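Local coordinates for BH2621 protein (Bacillus halodurans, PDB 2QML), which probably acts as a GNAT-type N-acyltransferase, perhaps transferring fatty acyl groups to a lysine amino group in siderophore biosynthesis, at residues I52-V55 and D56-H60; Q133-E137 and P138-T142. All coordinates share one frame; numbering follows the deposited sequence.

Contact 1: I52-V55 and D56-H60; sequences IPLV and DYKKH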
loop_
_atom_site.group_PDB
_atom_site.type_symbol
_atom_site.label_atom_id
_atom_site.label_comp_id
_atom_site.label_asym_id
_atom_site.label_seq_id
_atom_site.Cartn_x
_atom_site.Cartn_y
_atom_site.Cartn_z
ATOM N N ILE A 52 9.769 12.824 -11.844
ATOM C CA ILE A 52 10.193 12.846 -13.227
ATOM C C ILE A 52 9.225 13.670 -14.080
ATOM O O ILE A 52 8.081 13.967 -13.630
ATOM C CB ILE A 52 10.323 11.356 -13.746
ATOM C CG1 ILE A 52 8.981 10.629 -13.761
ATOM C CG2 ILE A 52 11.348 10.620 -12.879
ATOM C CD1 ILE A 52 9.016 9.196 -14.303
ATOM N N PRO A 53 9.655 14.048 -15.303
ATOM C CA PRO A 53 8.774 14.788 -16.207
ATOM C C PRO A 53 7.462 14.054 -16.449
ATOM O O PRO A 53 7.409 12.790 -16.444
ATOM C CB PRO A 53 9.619 14.926 -17.479
ATOM C CG PRO A 53 10.994 14.898 -16.970
ATOM C CD PRO A 53 10.992 13.876 -15.895
ATOM N N LEU A 54 6.395 14.837 -16.593
ATOM C CA LEU A 54 5.052 14.310 -16.849
ATOM C C LEU A 54 5.031 13.311 -18.042
ATOM O O LEU A 54 4.425 12.265 -17.916
ATOM C CB LEU A 54 4.077 15.472 -17.076
ATOM C CG LEU A 54 2.625 15.068 -17.307
ATOM C CD1 LEU A 54 2.062 14.316 -16.090
ATOM C CD2 LEU A 54 1.797 16.289 -17.672
ATOM N N VAL A 55 5.760 13.600 -19.127
ATOM C CA VAL A 55 5.806 12.723 -20.285
ATOM C C VAL A 55 6.301 11.318 -19.907
ATOM O O VAL A 55 5.760 10.313 -20.351
ATOM C CB VAL A 55 6.649 13.355 -21.471
ATOM C CG1 VAL A 55 8.144 13.502 -21.141
ATOM C CG2 VAL A 55 6.471 12.529 -22.728
ATOM N N ASP A 56 7.309 11.269 -19.061
ATOM C CA ASP A 56 7.867 9.999 -18.613
ATOM C C ASP A 56 6.930 9.324 -17.628
ATOM O O ASP A 56 6.732 8.092 -17.707
ATOM C CB ASP A 56 9.190 10.225 -17.972
ATOM C CG ASP A 56 10.203 10.792 -18.945
ATOM O OD1 ASP A 56 10.245 10.420 -20.159
ATOM O OD2 ASP A 56 10.961 11.673 -18.456
ATOM N N TYR A 57 6.389 10.101 -16.679
ATOM C CA TYR A 57 5.460 9.538 -15.708
ATOM C C TYR A 57 4.270 8.889 -16.430
ATOM O O TYR A 57 3.861 7.812 -16.044
ATOM C CB TYR A 57 5.017 10.543 -14.600
ATOM C CG TYR A 57 4.267 9.792 -13.523
ATOM C CD1 TYR A 57 4.925 8.955 -12.632
ATOM C CD2 TYR A 57 2.872 9.862 -13.468
ATOM C CE1 TYR A 57 4.224 8.242 -11.698
ATOM C CE2 TYR A 57 2.173 9.128 -12.560
ATOM C CZ TYR A 57 2.853 8.324 -11.681
ATOM O OH TYR A 57 2.095 7.605 -10.822
ATOM N N LYS A 58 3.757 9.523 -17.477
ATOM C CA LYS A 58 2.679 8.953 -18.295
ATOM C C LYS A 58 3.044 7.552 -18.840
ATOM O O LYS A 58 2.263 6.591 -18.702
ATOM C CB LYS A 58 2.326 9.916 -19.447
ATOM C CG LYS A 58 1.517 11.105 -19.024
ATOM C CD LYS A 58 1.172 12.040 -20.231
ATOM C CE LYS A 58 0.312 13.244 -19.802
ATOM N NZ LYS A 58 0.158 14.261 -20.887
ATOM N N LYS A 59 4.245 7.434 -19.400
ATOM C CA LYS A 59 4.736 6.176 -19.976
ATOM C C LYS A 59 4.883 5.115 -18.883
ATOM O O LYS A 59 4.605 3.939 -19.105
ATOM C CB LYS A 59 6.074 6.366 -20.736
ATOM C CG LYS A 59 6.125 7.407 -21.887
ATOM C CD LYS A 59 7.459 7.344 -22.713
ATOM C CE LYS A 59 7.745 8.606 -23.611
ATOM N NZ LYS A 59 8.959 8.445 -24.503
ATOM N N HIS A 60 5.374 5.521 -17.724
ATOM C CA HIS A 60 5.482 4.606 -16.609
ATOM C C HIS A 60 4.111 4.134 -16.105
ATOM O O HIS A 60 3.900 2.942 -15.885
ATOM C CB HIS A 60 6.280 5.248 -15.471
ATOM C CG HIS A 60 6.098 4.544 -14.158
ATOM N ND1 HIS A 60 6.665 3.323 -13.898
ATOM C CD2 HIS A 60 5.399 4.889 -13.052
ATOM C CE1 HIS A 60 6.282 2.931 -12.696
ATOM N NE2 HIS A 60 5.557 3.881 -12.149
#

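Contact 2: Q133-E137 and P138-T142; sequences QKFQE and PDTNT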
loop_
_atom_site.group_PDB
_atom_site.type_symbol
_atom_site.label_atom_id
_atom_site.label_comp_id
_atom_site.label_asym_id
_atom_site.label_seq_id
_atom_site.Cartn_x
_atom_site.Cartn_y
_atom_site.Cartn_z
ATOM N N GLN A 133 -9.305 -6.386 2.393
ATOM C CA GLN A 133 -9.826 -6.826 1.094
ATOM C C GLN A 133 -8.815 -7.700 0.306
ATOM O O GLN A 133 -9.185 -8.559 -0.470
ATOM C CB GLN A 133 -10.331 -5.631 0.266
ATOM C CG GLN A 133 -11.331 -4.652 0.990
ATOM C CD GLN A 133 -12.229 -5.276 2.125
ATOM O OE1 GLN A 133 -12.870 -6.357 1.983
ATOM N NE2 GLN A 133 -12.280 -4.553 3.225
ATOM N N LYS A 134 -7.526 -7.498 0.516
ATOM C CA LYS A 134 -6.516 -8.370 -0.049
ATOM C C LYS A 134 -6.558 -9.751 0.610
ATOM O O LYS A 134 -6.407 -10.764 -0.073
ATOM C CB LYS A 134 -5.146 -7.744 0.094
ATOM C CG LYS A 134 -4.872 -6.568 -0.864
ATOM C CD LYS A 134 -3.668 -5.696 -0.490
ATOM C CE LYS A 134 -2.368 -6.438 -0.492
ATOM N NZ LYS A 134 -2.010 -6.953 -1.792
ATOM N N PHE A 135 -6.778 -9.794 1.922
ATOM C CA PHE A 135 -6.847 -11.074 2.660
ATOM C C PHE A 135 -8.091 -11.898 2.343
ATOM O O PHE A 135 -8.174 -13.072 2.740
ATOM C CB PHE A 135 -6.750 -10.848 4.172
ATOM C CG PHE A 135 -5.322 -10.806 4.708
ATOM C CD1 PHE A 135 -4.447 -11.862 4.489
ATOM C CD2 PHE A 135 -4.922 -9.763 5.524
ATOM C CE1 PHE A 135 -3.178 -11.843 5.041
ATOM C CE2 PHE A 135 -3.648 -9.733 6.075
ATOM C CZ PHE A 135 -2.808 -10.806 5.854
ATOM N N GLN A 136 -9.051 -11.342 1.589
ATOM C CA GLN A 136 -10.192 -12.157 1.223
ATOM C C GLN A 136 -9.878 -13.140 0.103
ATOM O O GLN A 136 -10.716 -13.985 -0.218
ATOM C CB GLN A 136 -11.419 -11.302 0.860
ATOM C CG GLN A 136 -11.798 -10.372 1.940
ATOM C CD GLN A 136 -11.983 -11.046 3.274
ATOM O OE1 GLN A 136 -12.753 -11.966 3.428
ATOM N NE2 GLN A 136 -11.207 -10.601 4.246
ATOM N N GLU A 137 -8.728 -13.017 -0.544
ATOM C CA GLU A 137 -8.257 -14.085 -1.452
ATOM C C GLU A 137 -8.097 -15.366 -0.601
ATOM O O GLU A 137 -7.322 -15.385 0.333
ATOM C CB GLU A 137 -6.970 -13.647 -2.124
ATOM C CG GLU A 137 -6.307 -14.748 -2.909
ATOM C CD GLU A 137 -7.079 -15.127 -4.157
ATOM O OE1 GLU A 137 -7.624 -14.206 -4.802
ATOM O OE2 GLU A 137 -7.080 -16.329 -4.485
ATOM N N PRO A 138 -8.859 -16.440 -0.899
ATOM C CA PRO A 138 -8.820 -17.588 0.060
ATOM C C PRO A 138 -7.448 -18.205 0.330
ATOM O O PRO A 138 -7.183 -18.571 1.460
ATOM C CB PRO A 138 -9.791 -18.603 -0.571
ATOM C CG PRO A 138 -10.740 -17.713 -1.346
ATOM C CD PRO A 138 -9.885 -16.658 -1.945
ATOM N N ASP A 139 -6.583 -18.279 -0.661
ATOM C CA ASP A 139 -5.312 -18.943 -0.410
ATOM C C ASP A 139 -4.216 -18.003 0.072
ATOM O O ASP A 139 -3.119 -18.468 0.385
ATOM C CB ASP A 139 -4.868 -19.650 -1.684
ATOM C CG ASP A 139 -5.831 -20.776 -2.104
ATOM O OD1 ASP A 139 -6.368 -21.464 -1.203
ATOM O OD2 ASP A 139 -6.026 -20.957 -3.337
ATOM N N THR A 140 -4.491 -16.710 0.142
ATOM C CA THR A 140 -3.480 -15.782 0.678
ATOM C C THR A 140 -3.480 -15.785 2.203
ATOM O O THR A 140 -4.460 -15.389 2.825
ATOM C CB THR A 140 -3.695 -14.352 0.191
ATOM O OG1 THR A 140 -3.526 -14.322 -1.226
ATOM C CG2 THR A 140 -2.717 -13.390 0.893
ATOM N N ASN A 141 -2.365 -16.212 2.800
ATOM C CA ASN A 141 -2.223 -16.212 4.264
ATOM C C ASN A 141 -1.270 -15.163 4.776
ATOM O O ASN A 141 -1.244 -14.882 5.968
ATOM C CB ASN A 141 -1.685 -17.551 4.726
ATOM C CG ASN A 141 -2.507 -18.714 4.229
ATOM O OD1 ASN A 141 -3.732 -18.716 4.326
ATOM N ND2 ASN A 141 -1.830 -19.724 3.682
ATOM N N THR A 142 -0.500 -14.569 3.874
ATOM C CA THR A 142 0.548 -13.631 4.260
ATOM C C THR A 142 0.602 -12.477 3.304
ATOM O O THR A 142 0.531 -12.674 2.073
ATOM C CB THR A 142 1.954 -14.333 4.286
ATOM O OG1 THR A 142 1.859 -15.525 5.081
ATOM C CG2 THR A 142 3.089 -13.340 4.802
#

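Contact 1: I52-V55 and D56-H60
The carbonyl oxygen of P53 receives two backbone N-H groups as the chain enters helix 54-65. Y57 N makes the firm bond, 2.9 Å to P53 O with an N-H...O angle of 169°, while D56 N adds a weak, strongly bent one to the same atom. P53 sits at the N-cap, so these bonds close the first turn of the helix. The next bond along is equally sound: K58 N reaches L54 O at 2.9 Å. The one after it, from K59 N to V55 O, is weak.

Side chains follow the same turn. I52, just ahead of the cap, reaches forward past it onto the first turn: its CG1 lies between the backbone N and the carbonyl carbon (chi1 64°), and the extended tip brings CD1 to 3.7 Å from Y57 N and 3.8 Å from D56 CB. The same methyl comes to the edge of the Y57 ring, near its plane. D56 turns its carboxylate back towards the proline, with OD2 3.4 Å from P53 CD. Being in the first turn, this negative group is probably stabilised by the helix's amino-terminal dipole.

Helix 32-38 and the residues just after it pack against this start. The I52 carbonyl oxygen is hydrogen-bonded to H36 NE2 and, beyond the helix, to H40 NE2; L54 rests on D33 and H36, and the buried Y57 lies on L35 and on M39, which follows the helix.

The long, exposed K58 chain runs straight out beyond CG and passes obliquely by the leucine one turn earlier. Its methylenes do the touching, one against the backbone and one against the side chain: K58 CG is 3.3 Å from L54 O, and K58 CE lies 3.9 Å from L54 CG.

Contact 2: Q133-E137 and P138-T142
E137 and T140 close a type I beta turn just after helix 123-135, and one backbone hydrogen bond joins them: T140 N to E137 O, 3.1 Å. It is somewhat bent, with an N-H...O angle of 148°, and the N-H arrives from above the carbonyl plane, 56° out of it. P138 and D139 fill the corners, and the restricted phi of the proline suits the second position of such a turn. Before the turn, E137 N bonds to K134 O, three residues back, at 3.3 Å.

The van der Waals contacts come next. The E137 chain starts with CG opposite its own nitrogen, then bends at chi2 (70°), which lays its middle against two neighbours. E137 CG comes to 3.3 Å from T140 OG1, the two side chains crossing at about a right angle, and E137 CD lies 3.9 Å from P138 CD. T140 OG1 is hydrogen-bonded to H104 O and Q106 NE2; its approach to the glutamate methylene is packing, not a bond.

The aromatic contact is made by an edge. F135 sets ring atom CD1 3.9 Å from T140 O, in the ring plane; F135 CE1 is 3.7 Å from N141 O, which stands oblique to the ring, and T142 N lies at the edge too.

The stretch is the helix-to-strand connection of a beta-alpha-beta unit: strand 106-112 leads through helix 123-135 to the parallel, adjacent strand 142-145. F135 packs on I143 of that last strand and meets F186 of helix 183-194, E137 and T140 touch W89 of strand 80-89, and T142 OG1 bonds E182 at the end of strand 175-182.

Both contacts are helix ends within the GNAT domain, one at the start of helix 54-65 and the other past the finish of helix 123-135. They lie on opposite sides of the chain's centre: their own centres are 33 Å apart and their nearest atoms about 17 Å, so neither touches the other. Contact 1 is peripheral, its centre 21 Å from that of the chain; contact 2, at 15 Å, is partly buried. In GNAT enzymes that use acyl-CoA, the pyrophosphate sits at the amino end of the helix after the fourth core strand, probably 123-135 here. Contact 2 follows the other end of that helix; whether this protein uses that site is not established.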